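Long-range contacts in R.Ecl18kI (Enterobacter cloacae, PDB 2GB7), which recognises the double-stranded DNA sequence 5'-CCNGG-3' as a type II restriction endonuclease and cuts it before the first cytosine: residues L27-F32 with D288-V293; E51-M56 with K122-I127; T183-R188 with L206-D211. The protein carries 1 engineered substitution. All blocks are in the same frame, centred on the assembly; numbering follows the deposited sequence.

Contact 1: residues L27-F32 with D288-V293; sequences LVYKTF and DFPYVV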
loop_
_atom_site.group_PDB
_atom_site.type_symbol
_atom_site.label_atom_id
_atom_site.label_comp_id
_atom_site.label_asym_id
_atom_site.label_seq_id
_atom_site.Cartn_x
_atom_site.Cartn_y
_atom_site.Cartn_z
ATOM N N LEU F 27 -13.936 15.152 11.549
ATOM C CA LEU F 27 -12.819 16.065 11.865
ATOM C C LEU F 27 -12.670 17.088 10.762
ATOM O O LEU F 27 -12.494 18.276 11.014
ATOM C CB LEU F 27 -11.495 15.304 12.069
ATOM C CG LEU F 27 -10.213 16.142 12.215
ATOM C CD1 LEU F 27 -10.319 17.080 13.404
ATOM C CD2 LEU F 27 -8.938 15.270 12.352
ATOM N N VAL F 28 -12.773 16.616 9.524
ATOM C CA VAL F 28 -12.682 17.520 8.384
ATOM C C VAL F 28 -13.834 18.517 8.438
ATOM O O VAL F 28 -13.635 19.706 8.221
ATOM C CB VAL F 28 -12.678 16.744 7.028
ATOM C CG1 VAL F 28 -12.889 17.717 5.864
ATOM C CG2 VAL F 28 -11.382 15.962 6.817
ATOM N N TYR F 29 -15.037 18.032 8.719
ATOM C CA TYR F 29 -16.205 18.928 8.777
ATOM C C TYR F 29 -16.064 19.953 9.908
ATOM O O TYR F 29 -16.328 21.138 9.704
ATOM C CB TYR F 29 -17.497 18.123 8.921
ATOM C CG TYR F 29 -18.751 18.979 8.887
ATOM C CD1 TYR F 29 -19.402 19.228 7.691
ATOM C CD2 TYR F 29 -19.276 19.534 10.047
ATOM C CE1 TYR F 29 -20.553 20.031 7.658
ATOM C CE2 TYR F 29 -20.424 20.318 10.037
ATOM C CZ TYR F 29 -21.064 20.561 8.844
ATOM O OH TYR F 29 -22.196 21.351 8.840
ATOM N N LYS F 30 -15.607 19.513 11.082
ATOM C CA LYS F 30 -15.342 20.443 12.189
ATOM C C LYS F 30 -14.353 21.544 11.778
ATOM O O LYS F 30 -14.573 22.753 12.060
ATOM C CB LYS F 30 -14.812 19.661 13.402
ATOM C CG LYS F 30 -14.660 20.531 14.640
ATOM C CD LYS F 30 -14.050 19.689 15.768
ATOM C CE LYS F 30 -13.772 20.507 17.007
ATOM N NZ LYS F 30 -13.183 19.615 18.063
ATOM N N THR F 31 -13.290 21.121 11.095
ATOM C CA THR F 31 -12.201 21.999 10.684
ATOM C C THR F 31 -12.701 22.960 9.612
ATOM O O THR F 31 -12.448 24.156 9.679
ATOM C CB THR F 31 -10.998 21.165 10.214
ATOM O OG1 THR F 31 -10.560 20.360 11.313
ATOM C CG2 THR F 31 -9.847 22.055 9.785
ATOM N N PHE F 32 -13.424 22.421 8.637
ATOM C CA PHE F 32 -14.098 23.234 7.602
ATOM C C PHE F 32 -14.893 24.398 8.193
ATOM O O PHE F 32 -14.741 25.540 7.770
ATOM C CB PHE F 32 -15.011 22.330 6.791
ATOM C CG PHE F 32 -15.649 22.997 5.568
ATOM C CD1 PHE F 32 -14.963 23.028 4.359
ATOM C CD2 PHE F 32 -16.963 23.468 5.613
ATOM C CE1 PHE F 32 -15.576 23.546 3.171
ATOM C CE2 PHE F 32 -17.573 24.024 4.461
ATOM C CZ PHE F 32 -16.874 24.056 3.242
ATOM N N ASP F 288 -25.890 14.333 9.887
ATOM C CA ASP F 288 -25.401 15.052 11.062
ATOM C C ASP F 288 -24.689 16.347 10.716
ATOM O O ASP F 288 -24.251 17.071 11.609
ATOM C CB ASP F 288 -24.449 14.142 11.870
ATOM C CG ASP F 288 -25.183 13.079 12.665
ATOM O OD1 ASP F 288 -25.823 12.187 12.060
ATOM O OD2 ASP F 288 -25.116 13.124 13.913
ATOM N N PHE F 289 -24.622 16.644 9.413
ATOM C CA PHE F 289 -23.760 17.679 8.878
ATOM C C PHE F 289 -24.583 18.671 8.056
ATOM O O PHE F 289 -24.738 18.490 6.844
ATOM C CB PHE F 289 -22.654 17.019 8.063
ATOM C CG PHE F 289 -21.821 16.053 8.881
ATOM C CD1 PHE F 289 -20.920 16.535 9.811
ATOM C CD2 PHE F 289 -21.988 14.681 8.753
ATOM C CE1 PHE F 289 -20.162 15.674 10.605
ATOM C CE2 PHE F 289 -21.243 13.807 9.536
ATOM C CZ PHE F 289 -20.318 14.312 10.465
ATOM N N PRO F 290 -25.135 19.694 8.732
ATOM C CA PRO F 290 -26.050 20.684 8.166
ATOM C C PRO F 290 -25.547 21.239 6.855
ATOM O O PRO F 290 -26.334 21.392 5.902
ATOM C CB PRO F 290 -26.068 21.784 9.238
ATOM C CG PRO F 290 -25.892 21.050 10.489
ATOM C CD PRO F 290 -24.909 19.946 10.170
ATOM N N TYR F 291 -24.264 21.573 6.788
ATOM C CA TYR F 291 -23.757 22.212 5.549
ATOM C C TYR F 291 -23.912 21.281 4.358
ATOM O O TYR F 291 -24.228 21.719 3.257
ATOM C CB TYR F 291 -22.297 22.644 5.691
ATOM C CG TYR F 291 -21.692 23.312 4.452
ATOM C CD1 TYR F 291 -21.721 24.705 4.306
ATOM C CD2 TYR F 291 -21.071 22.559 3.444
ATOM C CE1 TYR F 291 -21.131 25.323 3.198
ATOM C CE2 TYR F 291 -20.510 23.174 2.318
ATOM C CZ TYR F 291 -20.543 24.561 2.216
ATOM O OH TYR F 291 -19.987 25.171 1.120
ATOM N N VAL F 292 -23.660 20.000 4.589
ATOM C CA VAL F 292 -23.707 19.032 3.519
ATOM C C VAL F 292 -25.153 18.702 3.157
ATOM O O VAL F 292 -25.508 18.594 1.975
ATOM C CB VAL F 292 -22.942 17.760 3.913
ATOM C CG1 VAL F 292 -23.049 16.731 2.804
ATOM C CG2 VAL F 292 -21.465 18.099 4.169
ATOM N N VAL F 293 -25.993 18.548 4.177
ATOM C CA VAL F 293 -27.428 18.357 3.944
ATOM C C VAL F 293 -27.976 19.522 3.116
ATOM O O VAL F 293 -28.708 19.302 2.169
ATOM C CB VAL F 293 -28.231 18.168 5.268
ATOM C CG1 VAL F 293 -29.740 18.127 5.000
ATOM C CG2 VAL F 293 -27.793 16.908 5.959
#
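The ring of Tyr29 has one face overlapped by Phe289, whose CD1 sits above it, displaced toward the rim and 3.4 Å from Tyr29 CG. This is an edge-to-face pair: the planes meet at 61°, and the edge of Phe289 is the part turned toward the tyrosine. A CH-pi contact adds to it, with Phe289 CB 4.0 Å from the centroid of the Tyr29 ring. With CG anti to its backbone N (chi1 -176°), Tyr29 leads off helix 24-34, near the N-terminal end of the chain, toward the start of helix 290-302, the last helix. There its OH accepts the backbone N-H of Tyr291 in a nearly straight bond of 2.9 Å (167° at the hydrogen). Phe289 holds the N-cap position, and its side chain is apolar; the phenol thus serves a first-turn amide from another helix, and the positive end of the helix dipole would probably polarise that hydroxyl. Tyrosine suits this place, giving a wide apolar face and a polar tip. Proline fits the first turn because it has no N-H in need of an acceptor, and Pro290 CD packs 3.3 Å from Tyr29 OH. A second edge-to-face pair forms beside the first. Phe32 CE2 lies over the centre of the Tyr291 ring, 3.7 Å from Tyr291 CE2. The wholly apolar Phe32 is buried, with Leu130 and Tyr52 of the two long helices also against it.

Contact 2: residues E51-M56 with K122-I127; sequences EYIIAM and KEFESI. With nucleotides of chain B.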
loop_
_atom_site.group_PDB
_atom_site.type_symbol
_atom_site.label_atom_id
_atom_site.label_comp_id
_atom_site.label_asym_id
_atom_site.label_seq_id
_atom_site.Cartn_x
_atom_site.Cartn_y
_atom_site.Cartn_z
ATOM N N GLU F 51 -4.954 26.431 -1.901
ATOM C CA GLU F 51 -4.822 27.051 -0.597
ATOM C C GLU F 51 -5.754 26.433 0.421
ATOM O O GLU F 51 -5.344 26.186 1.554
ATOM C CB GLU F 51 -5.082 28.554 -0.709
ATOM C CG GLU F 51 -4.009 29.296 -1.510
ATOM C CD GLU F 51 -4.179 29.143 -3.019
ATOM O OE1 GLU F 51 -5.169 28.516 -3.471
ATOM O OE2 GLU F 51 -3.330 29.675 -3.773
ATOM N N TYR F 52 -6.998 26.204 0.014
ATOM C CA TYR F 52 -7.993 25.606 0.871
ATOM C C TYR F 52 -7.528 24.203 1.312
ATOM O O TYR F 52 -7.552 23.864 2.503
ATOM C CB TYR F 52 -9.354 25.587 0.171
ATOM C CG TYR F 52 -10.247 24.491 0.649
ATOM C CD1 TYR F 52 -11.081 24.659 1.765
ATOM C CD2 TYR F 52 -10.237 23.258 0.005
ATOM C CE1 TYR F 52 -11.886 23.616 2.212
ATOM C CE2 TYR F 52 -11.014 22.214 0.456
ATOM C CZ TYR F 52 -11.850 22.413 1.528
ATOM O OH TYR F 52 -12.602 21.365 1.987
ATOM N N ILE F 53 -7.067 23.405 0.350
ATOM C CA ILE F 53 -6.628 22.039 0.649
ATOM C C ILE F 53 -5.482 22.008 1.663
ATOM O O ILE F 53 -5.540 21.268 2.647
ATOM C CB ILE F 53 -6.214 21.321 -0.648
ATOM C CG1 ILE F 53 -7.455 21.044 -1.488
ATOM C CG2 ILE F 53 -5.454 20.016 -0.338
ATOM C CD1 ILE F 53 -7.156 20.708 -2.958
ATOM N N ILE F 54 -4.470 22.842 1.456
ATOM C CA ILE F 54 -3.313 22.879 2.362
ATOM C C ILE F 54 -3.708 23.361 3.762
ATOM O O ILE F 54 -3.257 22.779 4.757
ATOM C CB ILE F 54 -2.159 23.760 1.784
ATOM C CG1 ILE F 54 -1.630 23.170 0.468
ATOM C CG2 ILE F 54 -0.978 23.944 2.801
ATOM C CD1 ILE F 54 -0.935 21.822 0.633
ATOM N N ALA F 55 -4.550 24.393 3.830
ATOM C CA ALA F 55 -5.011 24.919 5.126
ATOM C C ALA F 55 -5.832 23.858 5.843
ATOM O O ALA F 55 -5.653 23.647 7.038
ATOM C CB ALA F 55 -5.819 26.212 4.943
ATOM N N MET F 56 -6.692 23.148 5.111
ATOM C CA MET F 56 -7.461 22.064 5.734
ATOM C C MET F 56 -6.561 20.975 6.320
ATOM O O MET F 56 -6.742 20.538 7.484
ATOM C CB MET F 56 -8.488 21.492 4.750
ATOM C CG MET F 56 -9.666 22.438 4.452
ATOM S SD MET F 56 -10.796 22.657 5.843
ATOM C CE MET F 56 -11.372 20.965 6.122
ATOM N N LYS F 122 -8.990 9.066 3.897
ATOM C CA LYS F 122 -10.382 9.444 4.099
ATOM C C LYS F 122 -10.524 10.978 4.294
ATOM O O LYS F 122 -11.459 11.610 3.757
ATOM C CB LYS F 122 -11.028 8.636 5.246
ATOM C CG LYS F 122 -12.555 8.961 5.425
ATOM C CD LYS F 122 -13.428 8.500 4.244
ATOM C CE LYS F 122 -14.848 9.091 4.292
ATOM N NZ LYS F 122 -15.022 10.411 3.549
ATOM N N GLU F 123 -9.589 11.556 5.021
ATOM C CA GLU F 123 -9.612 12.998 5.265
ATOM C C GLU F 123 -9.334 13.752 3.970
ATOM O O GLU F 123 -10.029 14.714 3.683
ATOM C CB GLU F 123 -8.607 13.375 6.351
ATOM C CG GLU F 123 -9.090 12.905 7.710
ATOM C CD GLU F 123 -8.169 13.323 8.844
ATOM O OE1 GLU F 123 -7.424 14.313 8.697
ATOM O OE2 GLU F 123 -8.195 12.620 9.877
ATOM N N PHE F 124 -8.349 13.322 3.170
ATOM C CA PHE F 124 -8.047 14.019 1.884
ATOM C C PHE F 124 -9.274 13.959 1.001
ATOM O O PHE F 124 -9.697 14.951 0.423
ATOM C CB PHE F 124 -6.846 13.337 1.225
ATOM C CG PHE F 124 -6.334 14.008 -0.017
ATOM C CD1 PHE F 124 -6.291 15.398 -0.150
ATOM C CD2 PHE F 124 -5.850 13.204 -1.050
ATOM C CE1 PHE F 124 -5.795 15.964 -1.326
ATOM C CE2 PHE F 124 -5.308 13.744 -2.170
ATOM C CZ PHE F 124 -5.303 15.145 -2.333
ATOM N N GLU F 125 -9.857 12.769 0.896
ATOM C CA GLU F 125 -11.098 12.611 0.155
ATOM C C GLU F 125 -12.228 13.534 0.648
ATOM O O GLU F 125 -12.923 14.183 -0.193
ATOM C CB GLU F 125 -11.514 11.136 0.226
ATOM C CG GLU F 125 -10.538 10.167 -0.462
ATOM C CD GLU F 125 -10.530 8.757 0.155
ATOM O OE1 GLU F 125 -11.543 8.330 0.760
ATOM O OE2 GLU F 125 -9.483 8.078 0.040
ATOM N N SER F 126 -12.377 13.646 1.977
ATOM C CA SER F 126 -13.410 14.484 2.587
ATOM C C SER F 126 -13.137 15.950 2.289
ATOM O O SER F 126 -14.047 16.733 2.028
ATOM C CB SER F 126 -13.444 14.256 4.087
ATOM O OG SER F 126 -13.843 12.930 4.358
ATOM N N ILE F 127 -11.864 16.325 2.370
ATOM C CA ILE F 127 -11.477 17.706 2.045
ATOM C C ILE F 127 -11.857 18.037 0.587
ATOM O O ILE F 127 -12.392 19.123 0.273
ATOM C CB ILE F 127 -9.970 17.901 2.268
ATOM C CG1 ILE F 127 -9.670 17.879 3.787
ATOM C CG2 ILE F 127 -9.516 19.233 1.596
ATOM C CD1 ILE F 127 -8.183 17.777 4.080
ATOM P P DC B 3 -8.487 3.662 -2.664
ATOM O OP1 DC B 3 -9.025 4.932 -3.219
ATOM O OP2 DC B 3 -7.533 2.844 -3.467
ATOM O "O5'" DC B 3 -7.848 4.010 -1.251
ATOM C "C5'" DC B 3 -8.641 4.698 -0.291
ATOM C "C4'" DC B 3 -7.813 5.019 0.927
ATOM O "O4'" DC B 3 -7.795 3.860 1.797
ATOM C "C3'" DC B 3 -6.365 5.298 0.543
ATOM O "O3'" DC B 3 -5.927 6.618 0.801
ATOM C "C2'" DC B 3 -5.536 4.295 1.318
ATOM C "C1'" DC B 3 -6.485 3.646 2.308
ATOM N N1 DC B 3 -6.230 2.197 2.315
ATOM C C2 DC B 3 -5.778 1.587 3.486
ATOM O O2 DC B 3 -5.639 2.274 4.507
ATOM N N3 DC B 3 -5.497 0.262 3.475
ATOM C C4 DC B 3 -5.648 -0.442 2.352
ATOM N N4 DC B 3 -5.354 -1.747 2.379
ATOM C C5 DC B 3 -6.112 0.156 1.147
ATOM C C6 DC B 3 -6.399 1.462 1.175
#
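Ile127 sends its two branches to different partners on helix 49-77. Its CG2, anti to the backbone N, packs 3.5 Å from Tyr52 CE2 and also 4.1 Å from Ile53 CG1; its other arm, with CG1 beside the backbone N (chi1 -71°), ends in CD1, 3.8 Å from Met56 CB. A beta-branched side chain is well suited here, since it fills both directions from a single position and does so with few rotatable bonds. Ile53 plays a similar part from the facing helix: while CG1 meets Ile127, CG2 comes to the edge of the Phe124 ring, near its plane and 4.2 Å from Phe124 CE1. The short segments run roughly antiparallel, at 142°, with their axes 10.5 Å apart, a separation spanned by these bulky apolar groups in the helical core of the protein. Tyr52 supplies the polar link. Its OH donates to Ile127 O over 2.8 Å, in the plane of the carbonyl and on a lone pair, and the oxygen lies at the edge of the phenol ring. One face of that ring carries Met56 CG from the next turn of its own helix, and Tyr37 and Phe45 make edge-to-face pairs with it. Helix 102-134 also passes close to the DNA, where Glu125 OE2 is 3.5 Å from C5' of DC3 of chain B. The directional phenol-to-carbonyl bond probably helps to fix the alignment of the two helices, and it satisfies a hydroxyl that would be costly to bury unbonded.

Contact 3: residues T183-R188 with L206-D211; sequences TTLRER and LATLDD. With nucleotides of chain B.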
loop_
_atom_site.group_PDB
_atom_site.type_symbol
_atom_site.label_atom_id
_atom_site.label_comp_id
_atom_site.label_asym_id
_atom_site.label_seq_id
_atom_site.Cartn_x
_atom_site.Cartn_y
_atom_site.Cartn_z
ATOM N N THR F 183 -3.062 10.428 -1.382
ATOM C CA THR F 183 -2.219 11.448 -0.771
ATOM C C THR F 183 -0.786 11.356 -1.287
ATOM O O THR F 183 -0.167 12.380 -1.589
ATOM C CB THR F 183 -2.244 11.338 0.763
ATOM O OG1 THR F 183 -1.908 9.998 1.146
ATOM C CG2 THR F 183 -3.618 11.728 1.297
ATOM N N THR F 184 -0.262 10.122 -1.351
ATOM C CA THR F 184 1.028 9.818 -1.994
ATOM C C THR F 184 0.756 8.708 -2.985
ATOM O O THR F 184 -0.251 7.993 -2.847
ATOM C CB THR F 184 2.099 9.331 -0.999
ATOM O OG1 THR F 184 1.563 8.291 -0.171
ATOM C CG2 THR F 184 2.590 10.492 -0.112
ATOM N N LEU F 185 1.623 8.592 -3.981
ATOM C CA LEU F 185 1.459 7.626 -5.082
ATOM C C LEU F 185 2.221 6.338 -4.908
ATOM O O LEU F 185 1.683 5.274 -5.228
ATOM C CB LEU F 185 1.835 8.243 -6.440
ATOM C CG LEU F 185 1.011 9.465 -6.838
ATOM C CD1 LEU F 185 1.250 9.878 -8.325
ATOM C CD2 LEU F 185 -0.489 9.219 -6.641
ATOM N N ARG F 186 3.462 6.411 -4.411
ATOM C CA ARG F 186 4.377 5.266 -4.504
ATOM C C ARG F 186 4.200 4.534 -5.841
ATOM O O ARG F 186 4.216 5.180 -6.914
ATOM C CB ARG F 186 4.224 4.337 -3.286
ATOM C CG ARG F 186 4.585 5.010 -1.947
ATOM C CD ARG F 186 6.097 5.299 -1.886
ATOM N NE ARG F 186 6.508 5.745 -0.555
ATOM C CZ ARG F 186 6.461 7.003 -0.132
ATOM N NH1 ARG F 186 6.053 7.978 -0.943
ATOM N NH2 ARG F 186 6.871 7.298 1.110
ATOM N N GLU F 187 4.027 3.212 -5.795
ATOM C CA GLU F 187 3.615 2.441 -6.994
ATOM C C GLU F 187 2.091 2.254 -7.154
ATOM O O GLU F 187 1.590 1.700 -8.168
ATOM C CB GLU F 187 4.305 1.076 -6.966
ATOM C CG GLU F 187 3.450 0.012 -6.345
ATOM C CD GLU F 187 3.257 0.132 -4.827
ATOM O OE1 GLU F 187 3.871 1.012 -4.174
ATOM O OE2 GLU F 187 2.452 -0.676 -4.284
ATOM N N ARG F 188 1.363 2.705 -6.138
ATOM C CA ARG F 188 -0.095 2.568 -6.047
ATOM C C ARG F 188 -0.873 3.293 -7.114
ATOM O O ARG F 188 -2.022 2.923 -7.340
ATOM C CB ARG F 188 -0.581 2.992 -4.654
ATOM C CG ARG F 188 -0.117 1.956 -3.569
ATOM C CD ARG F 188 -0.455 2.437 -2.122
ATOM N NE ARG F 188 0.417 3.507 -1.650
ATOM C CZ ARG F 188 0.168 4.813 -1.711
ATOM N NH1 ARG F 188 -0.960 5.320 -2.267
ATOM N NH2 ARG F 188 1.088 5.639 -1.268
ATOM N N LEU F 206 -6.623 12.387 -11.037
ATOM C CA LEU F 206 -5.993 11.743 -9.869
ATOM C C LEU F 206 -5.382 12.820 -9.015
ATOM O O LEU F 206 -4.302 13.351 -9.327
ATOM C CB LEU F 206 -4.931 10.747 -10.319
ATOM C CG LEU F 206 -4.090 10.129 -9.190
ATOM C CD1 LEU F 206 -5.043 9.432 -8.241
ATOM C CD2 LEU F 206 -3.003 9.147 -9.732
ATOM N N ALA F 207 -6.109 13.180 -7.970
ATOM C CA ALA F 207 -5.656 14.242 -7.065
ATOM C C ALA F 207 -4.587 13.701 -6.138
ATOM O O ALA F 207 -4.791 12.648 -5.538
ATOM C CB ALA F 207 -6.811 14.714 -6.232
ATOM N N THR F 208 -3.499 14.453 -5.931
ATOM C CA THR F 208 -2.437 13.966 -5.010
ATOM C C THR F 208 -1.695 15.101 -4.364
ATOM O O THR F 208 -1.738 16.215 -4.857
ATOM C CB THR F 208 -1.405 13.037 -5.756
ATOM O OG1 THR F 208 -0.539 12.392 -4.807
ATOM C CG2 THR F 208 -0.547 13.833 -6.728
ATOM N N LEU F 209 -1.047 14.818 -3.229
ATOM C CA LEU F 209 -0.152 15.769 -2.598
ATOM C C LEU F 209 1.317 15.405 -2.808
ATOM O O LEU F 209 2.210 16.120 -2.350
ATOM C CB LEU F 209 -0.470 15.846 -1.096
ATOM C CG LEU F 209 -1.863 16.418 -0.848
ATOM C CD1 LEU F 209 -2.218 16.479 0.607
ATOM C CD2 LEU F 209 -2.044 17.809 -1.496
ATOM N N ASP F 210 1.553 14.284 -3.492
ATOM C CA ASP F 210 2.872 13.717 -3.714
ATOM C C ASP F 210 3.742 14.672 -4.511
ATOM O O ASP F 210 3.299 15.200 -5.516
ATOM C CB ASP F 210 2.723 12.413 -4.511
ATOM C CG ASP F 210 3.934 11.501 -4.391
ATOM O OD1 ASP F 210 5.082 11.964 -4.502
ATOM O OD2 ASP F 210 3.737 10.317 -4.156
ATOM N N ASP F 211 4.974 14.877 -4.053
ATOM C CA ASP F 211 5.939 15.749 -4.731
ATOM C C ASP F 211 7.023 15.000 -5.493
ATOM O O ASP F 211 8.031 15.600 -5.915
ATOM C CB ASP F 211 6.608 16.697 -3.701
ATOM C CG ASP F 211 7.341 15.953 -2.563
ATOM O OD1 ASP F 211 7.547 14.729 -2.625
ATOM O OD2 ASP F 211 7.733 16.611 -1.571
ATOM P P DC B 4 -4.640 7.156 0.015
ATOM O OP1 DC B 4 -4.713 8.634 -0.078
ATOM O OP2 DC B 4 -4.515 6.339 -1.223
ATOM O "O5'" DC B 4 -3.437 6.756 0.979
ATOM C "C5'" DC B 4 -3.369 7.265 2.303
ATOM C "C4'" DC B 4 -2.177 6.676 3.019
ATOM O "O4'" DC B 4 -2.381 5.252 3.181
ATOM C "C3'" DC B 4 -0.843 6.843 2.289
ATOM O "O3'" DC B 4 0.203 7.105 3.229
ATOM C "C2'" DC B 4 -0.624 5.484 1.646
ATOM C "C1'" DC B 4 -1.279 4.539 2.642
ATOM N N1 DC B 4 -1.793 3.304 2.031
ATOM C C2 DC B 4 -1.511 2.067 2.640
ATOM O O2 DC B 4 -0.913 2.046 3.726
ATOM N N3 DC B 4 -1.904 0.929 2.027
ATOM C C4 DC B 4 -2.562 0.988 0.862
ATOM N N4 DC B 4 -2.876 -0.168 0.264
ATOM C C5 DC B 4 -2.910 2.230 0.253
ATOM C C6 DC B 4 -2.508 3.352 0.867
ATOM P P DG B 6 2.255 7.529 9.284
ATOM O OP1 DG B 6 1.101 6.597 9.228
ATOM O OP2 DG B 6 2.910 7.806 10.590
ATOM O "O5'" DG B 6 3.399 7.012 8.307
ATOM C "C5'" DG B 6 3.093 6.431 7.040
ATOM C "C4'" DG B 6 4.375 6.010 6.361
ATOM O "O4'" DG B 6 4.120 5.118 5.253
ATOM C "C3'" DG B 6 5.211 7.153 5.790
ATOM O "O3'" DG B 6 6.587 6.834 5.982
ATOM C "C2'" DG B 6 4.887 7.105 4.308
ATOM C "C1'" DG B 6 4.798 5.612 4.116
ATOM N N9 DG B 6 4.101 5.121 2.937
ATOM C C8 DG B 6 3.505 5.833 1.923
ATOM N N7 DG B 6 2.997 5.065 0.994
ATOM C C5 DG B 6 3.275 3.775 1.430
ATOM C C6 DG B 6 2.988 2.515 0.840
ATOM O O6 DG B 6 2.423 2.277 -0.231
ATOM N N1 DG B 6 3.441 1.462 1.634
ATOM C C2 DG B 6 4.095 1.603 2.836
ATOM N N2 DG B 6 4.444 0.474 3.471
ATOM N N3 DG B 6 4.383 2.768 3.380
ATOM C C4 DG B 6 3.945 3.800 2.631
ATOM P P DG B 7 7.676 8.007 6.028
ATOM O OP1 DG B 7 7.189 9.003 7.014
ATOM O OP2 DG B 7 7.974 8.431 4.641
ATOM O "O5'" DG B 7 8.966 7.290 6.626
ATOM C "C5'" DG B 7 8.876 6.534 7.826
ATOM C "C4'" DG B 7 9.585 5.210 7.661
ATOM O "O4'" DG B 7 8.909 4.422 6.651
ATOM C "C3'" DG B 7 11.044 5.300 7.219
ATOM O "O3'" DG B 7 11.765 4.251 7.874
ATOM C "C2'" DG B 7 10.962 5.079 5.719
ATOM C "C1'" DG B 7 9.805 4.103 5.597
ATOM N N9 DG B 7 9.058 4.182 4.346
ATOM C C8 DG B 7 8.687 5.314 3.663
ATOM N N7 DG B 7 7.994 5.058 2.584
ATOM C C5 DG B 7 7.908 3.675 2.553
ATOM C C6 DG B 7 7.274 2.811 1.620
ATOM O O6 DG B 7 6.630 3.107 0.609
ATOM N N1 DG B 7 7.442 1.476 1.965
ATOM C C2 DG B 7 8.123 1.022 3.068
ATOM N N2 DG B 7 8.172 -0.305 3.229
ATOM N N3 DG B 7 8.712 1.816 3.948
ATOM C C4 DG B 7 8.567 3.118 3.628
HETATM O O HOH W 1 5.372 8.294 -3.613
#
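Asp210 OD2 takes the backbone N-H of Leu185 in a short, nearly straight bond of 2.7 Å (173° at the hydrogen), using its anti lone pair. Water 1 donates to the same oxygen, and accepts from both the backbone N and NH1 of Arg186, so the water links the carboxylate to the arginine and probably helps to position it; the direct distance, 4.6 Å from Asp210 OD2 to Arg186 NH1, is beyond a salt bridge. Aspartate fits because its short chain, with CG anti to the backbone N, holds the charge close to the bend at Thr184-Arg186. Leu209 N also bonds to Thr183 O, and Leu185 CD2 packs 4.0 Å from Leu206 CD2. Thr208 OG1 accepts from Asp210 N, closing an ST turn; it also bonds to Lys182 O. Held in this way, the loop after strand 177-181 presents two arginines to the bases. Arg186 NE and NH2 donate to O6 and N7 of DG7 of chain B. Arg188 NE donates to O6 of DG6 of chain B over 2.7 Å and NH2 to its N7; NH1 also donates to Thr184 O, and NH2 to Thr184 OG1, which is hydrogen-bonded to a DNA phosphate as well. Paired donors match the major-groove edge of guanine, consistent with reading of the two guanines in CCNGG, with Asp210 and Thr184 as second-shell residues that probably position the guanidinium groups.

Overall arrangement
The contacts are linked in the order 1, 2, 3. Contact 1, which joins regions near the two ends of the chain, encloses both others in sequence. Its centre is 13 Å from that of contact 2, and the two touch where Met56 CE approaches Val28 O at 3.3 Å. Contacts 2 and 3 have centres 14 Å apart and meet at Phe124, which packs against Thr183 and Ala207 to Leu209. Contacts 1 and 3 are about 25 Å apart between centres. Contact 1 stays about 7 Å from the DNA at its nearest atom, whereas contact 3 makes the base contacts, at the ends of two neighbouring inner strands, 177-181 and 204-207, of the PD-(D/E)XK-type sheet.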